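Local coordinates for molybdopterin-guanine dinucleotide biosynthesis adapter protein (Escherichia coli, PDB 1NP6), which binds GTP, hydrolyses it weakly, and may act as an adapter in making and using the molybdopterin guanine dinucleotide form of the molybdenum cofactor, at residues Leu8-Lys19 with Glu112-Arg121; Arg36-His44 with Glu85-Met96. One frame throughout, in Å; residues are numbered along the deposited sequence.

Interaction 1 (Leu8-Lys19 with Glu112-Arg121). With SO4 (sulfate ion), chain D.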
loop_
_atom_site.group_PDB
_atom_site.type_symbol
_atom_site.label_atom_id
_atom_site.label_comp_id
_atom_site.label_asym_id
_atom_site.label_seq_id
_atom_site.Cartn_x
_atom_site.Cartn_y
_atom_site.Cartn_z
ATOM N N LEU B 8 13.427 3.421 -13.958
ATOM C CA LEU B 8 12.082 2.992 -14.326
ATOM C C LEU B 8 12.078 2.448 -15.774
ATOM O O LEU B 8 12.636 3.067 -16.688
ATOM C CB LEU B 8 11.120 4.188 -14.215
ATOM C CG LEU B 8 10.234 4.388 -12.977
ATOM C CD1 LEU B 8 11.048 4.532 -11.697
ATOM C CD2 LEU B 8 9.300 5.589 -13.155
ATOM N N LEU B 9 11.446 1.296 -15.995
ATOM C CA LEU B 9 11.394 0.690 -17.332
ATOM C C LEU B 9 9.999 0.148 -17.662
ATOM O O LEU B 9 9.480 -0.731 -16.961
ATOM C CB LEU B 9 12.435 -0.446 -17.453
ATOM C CG LEU B 9 12.483 -1.224 -18.780
ATOM C CD1 LEU B 9 13.020 -0.364 -19.946
ATOM C CD2 LEU B 9 13.319 -2.493 -18.620
ATOM N N ALA B 10 9.392 0.658 -18.730
ATOM C CA ALA B 10 8.056 0.204 -19.121
ATOM C C ALA B 10 8.099 -0.901 -20.176
ATOM O O ALA B 10 9.012 -0.953 -20.999
ATOM C CB ALA B 10 7.214 1.372 -19.628
ATOM N N PHE B 11 7.085 -1.759 -20.141
ATOM C CA PHE B 11 6.821 -2.741 -21.177
ATOM C C PHE B 11 5.485 -2.405 -21.816
ATOM O O PHE B 11 4.471 -2.280 -21.125
ATOM C CB PHE B 11 6.806 -4.165 -20.585
ATOM C CG PHE B 11 8.185 -4.763 -20.447
ATOM C CD1 PHE B 11 8.979 -4.449 -19.360
ATOM C CD2 PHE B 11 8.707 -5.581 -21.438
ATOM C CE1 PHE B 11 10.264 -4.949 -19.249
ATOM C CE2 PHE B 11 9.994 -6.094 -21.329
ATOM C CZ PHE B 11 10.767 -5.783 -20.233
ATOM N N ALA B 12 5.492 -2.230 -23.133
ATOM C CA ALA B 12 4.305 -1.765 -23.818
ATOM C C ALA B 12 3.921 -2.667 -24.975
ATOM O O ALA B 12 4.779 -3.101 -25.744
ATOM C CB ALA B 12 4.507 -0.307 -24.299
ATOM N N ALA B 13 2.618 -2.931 -25.092
ATOM C CA ALA B 13 2.047 -3.745 -26.162
ATOM C C ALA B 13 0.530 -3.572 -26.256
ATOM O O ALA B 13 -0.131 -3.231 -25.264
ATOM C CB ALA B 13 2.396 -5.239 -25.973
ATOM N N TRP B 14 -0.011 -3.800 -27.450
ATOM C CA TRP B 14 -1.459 -3.919 -27.645
ATOM C C TRP B 14 -1.992 -5.064 -26.794
ATOM O O TRP B 14 -1.315 -6.079 -26.635
ATOM C CB TRP B 14 -1.789 -4.258 -29.103
ATOM C CG TRP B 14 -1.409 -3.235 -30.147
ATOM C CD1 TRP B 14 -1.858 -1.934 -30.247
ATOM C CD2 TRP B 14 -0.528 -3.439 -31.260
ATOM N NE1 TRP B 14 -1.298 -1.328 -31.346
ATOM C CE2 TRP B 14 -0.477 -2.221 -31.987
ATOM C CE3 TRP B 14 0.228 -4.523 -31.721
ATOM C CZ2 TRP B 14 0.304 -2.066 -33.145
ATOM C CZ3 TRP B 14 1.013 -4.365 -32.870
ATOM C CH2 TRP B 14 1.040 -3.143 -33.566
ATOM N N SER B 15 -3.213 -4.900 -26.282
ATOM C CA SER B 15 -3.925 -5.934 -25.531
ATOM C C SER B 15 -3.851 -7.306 -26.215
ATOM O O SER B 15 -4.099 -7.424 -27.422
ATOM C CB SER B 15 -5.393 -5.511 -25.359
ATOM O OG SER B 15 -6.077 -6.337 -24.432
ATOM N N GLY B 16 -3.497 -8.335 -25.451
ATOM C CA GLY B 16 -3.464 -9.693 -25.975
ATOM C C GLY B 16 -2.146 -10.128 -26.600
ATOM O O GLY B 16 -1.991 -11.296 -26.973
ATOM N N THR B 17 -1.197 -9.198 -26.714
ATOM C CA THR B 17 0.127 -9.493 -27.273
ATOM C C THR B 17 0.961 -10.409 -26.371
ATOM O O THR B 17 1.763 -11.203 -26.866
ATOM C CB THR B 17 0.894 -8.175 -27.531
ATOM O OG1 THR B 17 0.257 -7.457 -28.584
ATOM C CG2 THR B 17 2.303 -8.434 -28.089
ATOM N N GLY B 18 0.820 -10.247 -25.055
ATOM C CA GLY B 18 1.475 -11.131 -24.100
ATOM C C GLY B 18 2.309 -10.454 -23.019
ATOM O O GLY B 18 3.195 -11.074 -22.445
ATOM N N LYS B 19 2.032 -9.182 -22.751
ATOM C CA LYS B 19 2.696 -8.408 -21.696
ATOM C C LYS B 19 2.771 -9.059 -20.287
ATOM O O LYS B 19 3.874 -9.263 -19.758
ATOM C CB LYS B 19 2.017 -7.048 -21.588
ATOM C CG LYS B 19 2.948 -5.904 -21.740
ATOM C CD LYS B 19 2.372 -4.663 -21.105
ATOM C CE LYS B 19 1.436 -3.948 -22.048
ATOM N NZ LYS B 19 0.027 -3.962 -21.548
ATOM N N GLU B 112 2.787 6.342 -20.749
ATOM C CA GLU B 112 4.021 5.988 -20.026
ATOM C C GLU B 112 5.253 6.593 -20.694
ATOM O O GLU B 112 5.769 6.055 -21.682
ATOM C CB GLU B 112 4.183 4.459 -19.904
ATOM C CG GLU B 112 2.958 3.670 -20.326
ATOM C CD GLU B 112 3.078 2.185 -20.050
ATOM O OE1 GLU B 112 3.384 1.435 -21.001
ATOM O OE2 GLU B 112 2.843 1.779 -18.894
ATOM N N GLU B 113 5.743 7.695 -20.133
ATOM C CA GLU B 113 6.776 8.502 -20.782
ATOM C C GLU B 113 8.178 8.295 -20.197
ATOM O O GLU B 113 8.779 9.223 -19.636
ATOM C CB GLU B 113 6.361 9.977 -20.770
ATOM C CG GLU B 113 5.203 10.297 -21.714
ATOM C CD GLU B 113 3.826 10.177 -21.069
ATOM O OE1 GLU B 113 3.664 9.411 -20.092
ATOM O OE2 GLU B 113 2.888 10.851 -21.547
ATOM N N ILE B 114 8.693 7.068 -20.352
ATOM C CA ILE B 114 10.020 6.658 -19.857
ATOM C C ILE B 114 10.627 5.557 -20.759
ATOM O O ILE B 114 9.949 5.068 -21.652
ATOM C CB ILE B 114 9.915 6.157 -18.393
ATOM C CG1 ILE B 114 8.464 5.797 -18.031
ATOM C CG2 ILE B 114 10.466 7.204 -17.426
ATOM C CD1 ILE B 114 8.231 4.324 -17.727
ATOM N N ALA B 115 11.897 5.204 -20.543
ATOM C CA ALA B 115 12.530 4.075 -21.253
ATOM C C ALA B 115 11.552 2.902 -21.359
ATOM O O ALA B 115 10.844 2.603 -20.392
ATOM C CB ALA B 115 13.803 3.635 -20.557
ATOM N N LYS B 116 11.513 2.269 -22.533
ATOM C CA LYS B 116 10.441 1.333 -22.861
ATOM C C LYS B 116 10.891 0.200 -23.787
ATOM O O LYS B 116 11.629 0.429 -24.751
ATOM C CB LYS B 116 9.306 2.107 -23.541
ATOM C CG LYS B 116 7.913 1.575 -23.303
ATOM C CD LYS B 116 6.881 2.713 -23.262
ATOM C CE LYS B 116 7.082 3.733 -24.389
ATOM N NZ LYS B 116 5.914 4.650 -24.514
ATOM N N ILE B 117 10.425 -1.015 -23.503
ATOM C CA ILE B 117 10.536 -2.129 -24.453
ATOM C C ILE B 117 9.135 -2.408 -24.995
ATOM O O ILE B 117 8.172 -2.473 -24.230
ATOM C CB ILE B 117 11.180 -3.379 -23.771
ATOM C CG1 ILE B 117 12.635 -3.056 -23.412
ATOM C CG2 ILE B 117 11.062 -4.644 -24.687
ATOM C CD1 ILE B 117 13.309 -4.055 -22.486
ATOM N N VAL B 118 9.025 -2.505 -26.319
ATOM C CA VAL B 118 7.761 -2.720 -27.018
ATOM C C VAL B 118 7.727 -4.181 -27.501
ATOM O O VAL B 118 8.736 -4.708 -27.920
ATOM C CB VAL B 118 7.624 -1.756 -28.228
ATOM C CG1 VAL B 118 6.409 -2.093 -29.125
ATOM C CG2 VAL B 118 7.534 -0.325 -27.735
ATOM N N LEU B 119 6.567 -4.816 -27.413
ATOM C CA LEU B 119 6.436 -6.234 -27.780
ATOM C C LEU B 119 5.645 -6.400 -29.069
ATOM O O LEU B 119 4.761 -5.586 -29.361
ATOM C CB LEU B 119 5.767 -7.011 -26.639
ATOM C CG LEU B 119 6.206 -6.714 -25.191
ATOM C CD1 LEU B 119 5.395 -7.552 -24.227
ATOM C CD2 LEU B 119 7.714 -6.914 -24.931
ATOM N N PHE B 120 5.983 -7.432 -29.849
ATOM C CA PHE B 120 5.250 -7.789 -31.072
ATOM C C PHE B 120 5.146 -9.310 -31.216
ATOM O O PHE B 120 6.150 -10.007 -31.162
ATOM C CB PHE B 120 5.939 -7.197 -32.325
ATOM C CG PHE B 120 5.215 -7.497 -33.625
ATOM C CD1 PHE B 120 4.113 -6.726 -34.023
ATOM C CD2 PHE B 120 5.626 -8.548 -34.448
ATOM C CE1 PHE B 120 3.416 -7.015 -35.209
ATOM C CE2 PHE B 120 4.936 -8.847 -35.645
ATOM C CZ PHE B 120 3.838 -8.059 -36.034
ATOM N N ARG B 121 3.930 -9.803 -31.398
ATOM C CA ARG B 121 3.689 -11.200 -31.766
ATOM C C ARG B 121 2.902 -11.236 -33.063
ATOM O O ARG B 121 1.800 -10.673 -33.147
ATOM C CB ARG B 121 2.932 -11.957 -30.653
ATOM C CG ARG B 121 2.870 -13.464 -30.906
ATOM C CD ARG B 121 2.105 -14.306 -29.893
ATOM N NE ARG B 121 0.667 -14.280 -30.144
ATOM C CZ ARG B 121 -0.166 -13.536 -29.443
ATOM N NH1 ARG B 121 0.317 -12.791 -28.466
ATOM N NH2 ARG B 121 -1.463 -13.530 -29.708
HETATM S S SO4 D . -1.469 -8.669 -22.654
HETATM O O1 SO4 D . -1.021 -8.850 -21.281
HETATM O O2 SO4 D . -0.460 -7.947 -23.444
HETATM O O3 SO4 D . -1.673 -9.991 -23.225
HETATM O O4 SO4 D . -2.716 -7.921 -22.671
HETATM O O HOH W 1 13.257 5.394 -17.631
HETATM O O HOH W 2 2.252 -0.905 -20.729
HETATM O O HOH W 3 2.716 -4.109 -29.506
HETATM O O HOH W 4 1.885 -7.656 -31.345
#
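Phe11 and Ile117 lie side by side on neighbouring parallel strands, 8-12 and 116-120, at the centre of a P-loop NTPase sheet, and show how such a fold builds its core next to its phosphate site. Phe11 holds CG anti to its carbonyl carbon (chi1 -83°), which turns a ring face to Ile117, whose CB sits 4.3 Å from the ring centroid in a CH-pi contact. Leu119 reaches the same ring differently: its CD2 comes to the edge, in the ring plane, 3.9 Å from Phe11 CD2. Its other branch, CD1, lies against CA and CG of Lys19, so one leucine spans the strand and the start of the helix. Leu23 and Leu26 of helix 19-32 pack on Phe11, and Leu22 on Leu119, so that helix covers this side of the sheet.

Beneath these side chains Ala10 and Ala12 each donate and accept one backbone bond, to Ala115, Ile117 and Leu119. On the other face the small Ala10 CB is wedged between Ile114 CD1 and the Lys116 chain, while a water ties Phe11 O to Glu112 OE1.

Beyond the strand the Walker A motif, Ala13-Thr20, begins as a loop. Thr17 N closes the type II turn from Trp14 to Thr17 on Trp14 O, and Thr17 OG1 joins it from the same side of the carbonyl plane. A sulfate, probably from the crystallisation liquor, is gripped by the amides of Gly16, Gly18, Lys19 and Thr20, where a nucleotide phosphate would be expected. Arg121 reaches the turn from the end of strand 116-120: its chain bends at chi3 (82°), and NH1 donates to a lone pair of Gly16 O at 3.1 Å, the oxygen lying 3° out of the guanidinium plane.

Interaction 2 (Arg36-His44 with Glu85-Met96)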
loop_
_atom_site.group_PDB
_atom_site.type_symbol
_atom_site.label_atom_id
_atom_site.label_comp_id
_atom_site.label_asym_id
_atom_site.label_seq_id
_atom_site.Cartn_x
_atom_site.Cartn_y
_atom_site.Cartn_z
ATOM N N ARG B 36 16.605 -6.840 -7.497
ATOM C CA ARG B 36 15.379 -6.776 -6.714
ATOM C C ARG B 36 14.410 -5.826 -7.414
ATOM O O ARG B 36 14.539 -4.616 -7.267
ATOM C CB ARG B 36 15.658 -6.353 -5.266
ATOM C CG ARG B 36 16.772 -7.156 -4.558
ATOM C CD ARG B 36 17.381 -6.451 -3.323
ATOM N NE ARG B 36 18.167 -5.264 -3.676
ATOM C CZ ARG B 36 18.547 -4.306 -2.827
ATOM N NH1 ARG B 36 18.214 -4.354 -1.535
ATOM N NH2 ARG B 36 19.267 -3.280 -3.279
ATOM N N PRO B 37 13.476 -6.371 -8.204
ATOM C CA PRO B 37 12.538 -5.543 -8.979
ATOM C C PRO B 37 11.313 -5.042 -8.203
ATOM O O PRO B 37 10.752 -5.740 -7.359
ATOM C CB PRO B 37 12.095 -6.479 -10.111
ATOM C CG PRO B 37 12.174 -7.894 -9.502
ATOM C CD PRO B 37 13.260 -7.821 -8.436
ATOM N N GLY B 38 10.916 -3.809 -8.496
ATOM C CA GLY B 38 9.578 -3.324 -8.170
ATOM C C GLY B 38 8.687 -3.388 -9.407
ATOM O O GLY B 38 9.181 -3.497 -10.545
ATOM N N LEU B 39 7.378 -3.288 -9.181
ATOM C CA LEU B 39 6.374 -3.306 -10.235
ATOM C C LEU B 39 5.255 -2.285 -9.971
ATOM O O LEU B 39 4.681 -2.247 -8.871
ATOM C CB LEU B 39 5.729 -4.686 -10.358
ATOM C CG LEU B 39 4.638 -4.850 -11.444
ATOM C CD1 LEU B 39 5.197 -4.718 -12.856
ATOM C CD2 LEU B 39 3.957 -6.201 -11.302
ATOM N N ILE B 40 4.954 -1.475 -10.982
ATOM C CA ILE B 40 3.787 -0.579 -10.945
ATOM C C ILE B 40 2.847 -0.968 -12.099
ATOM O O ILE B 40 3.248 -0.996 -13.269
ATOM C CB ILE B 40 4.225 0.906 -11.078
ATOM C CG1 ILE B 40 5.262 1.269 -10.002
ATOM C CG2 ILE B 40 2.985 1.811 -11.035
ATOM C CD1 ILE B 40 5.798 2.775 -10.067
ATOM N N LYS B 41 1.600 -1.263 -11.765
ATOM C CA LYS B 41 0.644 -1.812 -12.723
ATOM C C LYS B 41 -0.690 -1.057 -12.651
ATOM O O LYS B 41 -1.105 -0.626 -11.573
ATOM C CB LYS B 41 0.407 -3.294 -12.381
ATOM C CG LYS B 41 -0.530 -4.061 -13.323
ATOM C CD LYS B 41 -0.693 -5.524 -12.890
ATOM C CE LYS B 41 -2.085 -6.068 -13.247
ATOM N NZ LYS B 41 -2.192 -6.621 -14.641
ATOM N N HIS B 42 -1.355 -0.914 -13.793
ATOM C CA HIS B 42 -2.745 -0.445 -13.854
ATOM C C HIS B 42 -3.725 -1.614 -13.988
ATOM O O HIS B 42 -3.422 -2.606 -14.656
ATOM C CB HIS B 42 -2.913 0.506 -15.039
ATOM C CG HIS B 42 -4.206 1.260 -15.030
ATOM N ND1 HIS B 42 -5.283 0.899 -15.812
ATOM C CD2 HIS B 42 -4.589 2.364 -14.347
ATOM C CE1 HIS B 42 -6.276 1.747 -15.608
ATOM N NE2 HIS B 42 -5.880 2.645 -14.726
ATOM N N THR B 43 -4.890 -1.504 -13.342
ATOM C CA THR B 43 -5.939 -2.514 -13.451
ATOM C C THR B 43 -7.319 -1.869 -13.624
ATOM O O THR B 43 -7.549 -0.748 -13.171
ATOM C CB THR B 43 -5.894 -3.523 -12.233
ATOM O OG1 THR B 43 -6.750 -4.642 -12.493
ATOM C CG2 THR B 43 -6.475 -2.929 -10.944
ATOM N N HIS B 44 -8.235 -2.579 -14.284
ATOM C CA HIS B 44 -9.600 -2.075 -14.439
ATOM C C HIS B 44 -10.594 -2.773 -13.509
ATOM O O HIS B 44 -11.793 -2.471 -13.531
ATOM C CB HIS B 44 -10.049 -2.160 -15.906
ATOM C CG HIS B 44 -9.331 -1.204 -16.804
ATOM N ND1 HIS B 44 -9.629 0.142 -16.846
ATOM C CD2 HIS B 44 -8.318 -1.393 -17.681
ATOM C CE1 HIS B 44 -8.834 0.739 -17.716
ATOM N NE2 HIS B 44 -8.030 -0.169 -18.236
ATOM N N GLU B 85 -8.517 9.670 -10.325
ATOM C CA GLU B 85 -7.550 8.580 -10.378
ATOM C C GLU B 85 -6.104 9.068 -10.221
ATOM O O GLU B 85 -5.743 10.142 -10.719
ATOM C CB GLU B 85 -7.705 7.836 -11.707
ATOM C CG GLU B 85 -6.945 6.520 -11.797
ATOM C CD GLU B 85 -7.140 5.820 -13.123
ATOM O OE1 GLU B 85 -7.729 6.424 -14.039
ATOM O OE2 GLU B 85 -6.703 4.658 -13.255
ATOM N N GLU B 86 -5.288 8.277 -9.524
ATOM C CA GLU B 86 -3.845 8.535 -9.436
ATOM C C GLU B 86 -3.080 7.947 -10.638
ATOM O O GLU B 86 -2.941 6.727 -10.756
ATOM C CB GLU B 86 -3.269 7.982 -8.115
ATOM C CG GLU B 86 -1.809 8.356 -7.881
ATOM C CD GLU B 86 -1.620 9.862 -7.742
ATOM O OE1 GLU B 86 -1.049 10.477 -8.667
ATOM O OE2 GLU B 86 -2.051 10.429 -6.715
ATOM N N LEU B 87 -2.568 8.816 -11.509
ATOM C CA LEU B 87 -1.809 8.374 -12.684
ATOM C C LEU B 87 -0.417 8.999 -12.809
ATOM O O LEU B 87 0.222 8.902 -13.853
ATOM C CB LEU B 87 -2.605 8.619 -13.969
ATOM C CG LEU B 87 -3.962 7.934 -14.148
ATOM C CD1 LEU B 87 -4.741 8.653 -15.244
ATOM C CD2 LEU B 87 -3.805 6.458 -14.492
ATOM N N ASP B 88 0.047 9.633 -11.740
ATOM C CA ASP B 88 1.350 10.304 -11.710
ATOM C C ASP B 88 2.417 9.257 -11.397
ATOM O O ASP B 88 2.595 8.878 -10.242
ATOM C CB ASP B 88 1.289 11.383 -10.628
ATOM C CG ASP B 88 2.497 12.315 -10.608
ATOM O OD1 ASP B 88 3.621 11.937 -11.013
ATOM O OD2 ASP B 88 2.402 13.470 -10.141
ATOM N N LEU B 89 3.097 8.786 -12.442
ATOM C CA LEU B 89 4.122 7.739 -12.347
ATOM C C LEU B 89 5.289 8.057 -11.431
ATOM O O LEU B 89 5.745 7.194 -10.685
ATOM C CB LEU B 89 4.670 7.390 -13.737
ATOM C CG LEU B 89 3.928 6.351 -14.582
ATOM C CD1 LEU B 89 4.741 6.008 -15.824
ATOM C CD2 LEU B 89 3.605 5.092 -13.781
ATOM N N GLN B 90 5.803 9.280 -11.492
ATOM C CA GLN B 90 6.945 9.614 -10.638
ATOM C C GLN B 90 6.532 9.720 -9.175
ATOM O O GLN B 90 7.336 9.414 -8.282
ATOM C CB GLN B 90 7.674 10.897 -11.095
ATOM C CG GLN B 90 8.395 10.788 -12.460
ATOM C CD GLN B 90 9.654 9.902 -12.465
ATOM O OE1 GLN B 90 10.196 9.612 -13.533
ATOM N NE2 GLN B 90 10.116 9.479 -11.288
ATOM N N PHE B 91 5.295 10.141 -8.926
ATOM C CA PHE B 91 4.774 10.174 -7.565
ATOM C C PHE B 91 4.670 8.735 -7.039
ATOM O O PHE B 91 5.168 8.416 -5.952
ATOM C CB PHE B 91 3.408 10.875 -7.495
ATOM C CG PHE B 91 2.785 10.866 -6.103
ATOM C CD1 PHE B 91 3.275 11.697 -5.092
ATOM C CD2 PHE B 91 1.728 10.012 -5.811
ATOM C CE1 PHE B 91 2.717 11.671 -3.811
ATOM C CE2 PHE B 91 1.161 9.976 -4.540
ATOM C CZ PHE B 91 1.653 10.799 -3.534
ATOM N N LEU B 92 4.047 7.877 -7.830
ATOM C CA LEU B 92 3.847 6.489 -7.421
ATOM C C LEU B 92 5.181 5.815 -7.086
ATOM O O LEU B 92 5.332 5.274 -5.993
ATOM C CB LEU B 92 3.037 5.711 -8.465
ATOM C CG LEU B 92 1.554 6.082 -8.596
ATOM C CD1 LEU B 92 0.927 5.332 -9.765
ATOM C CD2 LEU B 92 0.769 5.849 -7.301
ATOM N N ALA B 93 6.151 5.900 -7.999
ATOM C CA ALA B 93 7.486 5.348 -7.775
ATOM C C ALA B 93 8.186 5.889 -6.517
ATOM O O ALA B 93 8.863 5.130 -5.796
ATOM C CB ALA B 93 8.344 5.531 -9.003
ATOM N N SER B 94 8.005 7.180 -6.236
ATOM C CA SER B 94 8.528 7.784 -4.998
ATOM C C SER B 94 7.871 7.281 -3.695
ATOM O O SER B 94 8.430 7.485 -2.621
ATOM C CB SER B 94 8.425 9.327 -5.050
ATOM O OG SER B 94 7.155 9.742 -4.584
ATOM N N ARG B 95 6.677 6.684 -3.764
ATOM C CA ARG B 95 6.054 6.123 -2.548
ATOM C C ARG B 95 6.591 4.717 -2.243
ATOM O O ARG B 95 6.352 4.178 -1.152
ATOM C CB ARG B 95 4.527 6.091 -2.638
ATOM C CG ARG B 95 3.846 7.444 -3.005
ATOM C CD ARG B 95 4.324 8.650 -2.209
ATOM N NE ARG B 95 3.939 8.595 -0.796
ATOM C CZ ARG B 95 4.426 9.380 0.159
ATOM N NH1 ARG B 95 5.330 10.312 -0.133
ATOM N NH2 ARG B 95 4.006 9.240 1.414
ATOM N N MET B 96 7.331 4.144 -3.188
ATOM C CA MET B 96 8.046 2.866 -2.955
ATOM C C MET B 96 9.277 3.076 -2.068
ATOM O O MET B 96 9.825 4.186 -2.026
ATOM C CB MET B 96 8.448 2.210 -4.292
ATOM C CG MET B 96 7.276 1.543 -5.016
ATOM S SD MET B 96 7.661 0.897 -6.672
ATOM C CE MET B 96 6.721 -0.526 -6.727
#
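Strand 37-42 and helix 89-95 run in roughly opposed directions, their axes 138° apart and 9.8 Å away from each other at closest approach, the usual spacing when a helix packs on the face of a sheet. The backbones draw nearest at Ile40 and Ala93, with 7.7 Å between their CA atoms. Asp88 caps the start of the helix, its OD1 taking the amide of Phe91 from above the carboxylate plane.

Ile40 carries the apolar part of the contact by spreading its branches. CG1 lies anti to the carbonyl carbon and extends CD1 onto the helix backbone, 3.8 Å from Ala93 N, whereas CG2 faces the methyls of Leu89 and Leu92. Met96, just past the helix, slants across Ile40 CG1 and bends at its last torsion, so that CE ends 3.4 Å from Leu39 O and 4.3 Å from Gly38 CA.

The polar part lies at the other end of the strand. His42 NE2 donates to Glu85 OE2 at 2.6 Å, the oxygen sitting 5° from the imidazole plane while ring and carboxylate are turned 42° apart. Leu87 CD2 touches His42 CD2, and the ring of Phe109 meets the imidazole from outside the two segments. A leucine in place of His42 would probably leave the Glu85 carboxylate without this donor and the extended glutamate arm freer to swing.

The outer side of strand 37-42 pairs in parallel with a strand of the second subunit, continuing the sheet across the dimer, and Ala70 of that subunit packs on His42. The arrangement is thus the helix-on-sheet layer of an alpha/beta P-loop fold, placed at the strand that joins the two subunits.

In the fold
Both contacts are built on one parallel sheet, with strand 103-107 lying between strands 37-42 and 8-12, and their centres are 15 Å apart. Interaction 2 is nested along the chain within the loop that interaction 1 closes. They also meet directly: Leu8 CD1 packs 3.9 Å from Ala93 CB, and Glu112 CA lies 4.3 Å from Leu89 CD1, so helix 89-95 touches both segments of interaction 1. The roles differ. Interaction 1 holds the sulfate and the loop inferred to bind GTP, whereas interaction 2 contains the strand through which the sheet continues into the second subunit, although Gly38 lies about 4 Å from the side chain of Leu101, a predicted GTP-binding residue.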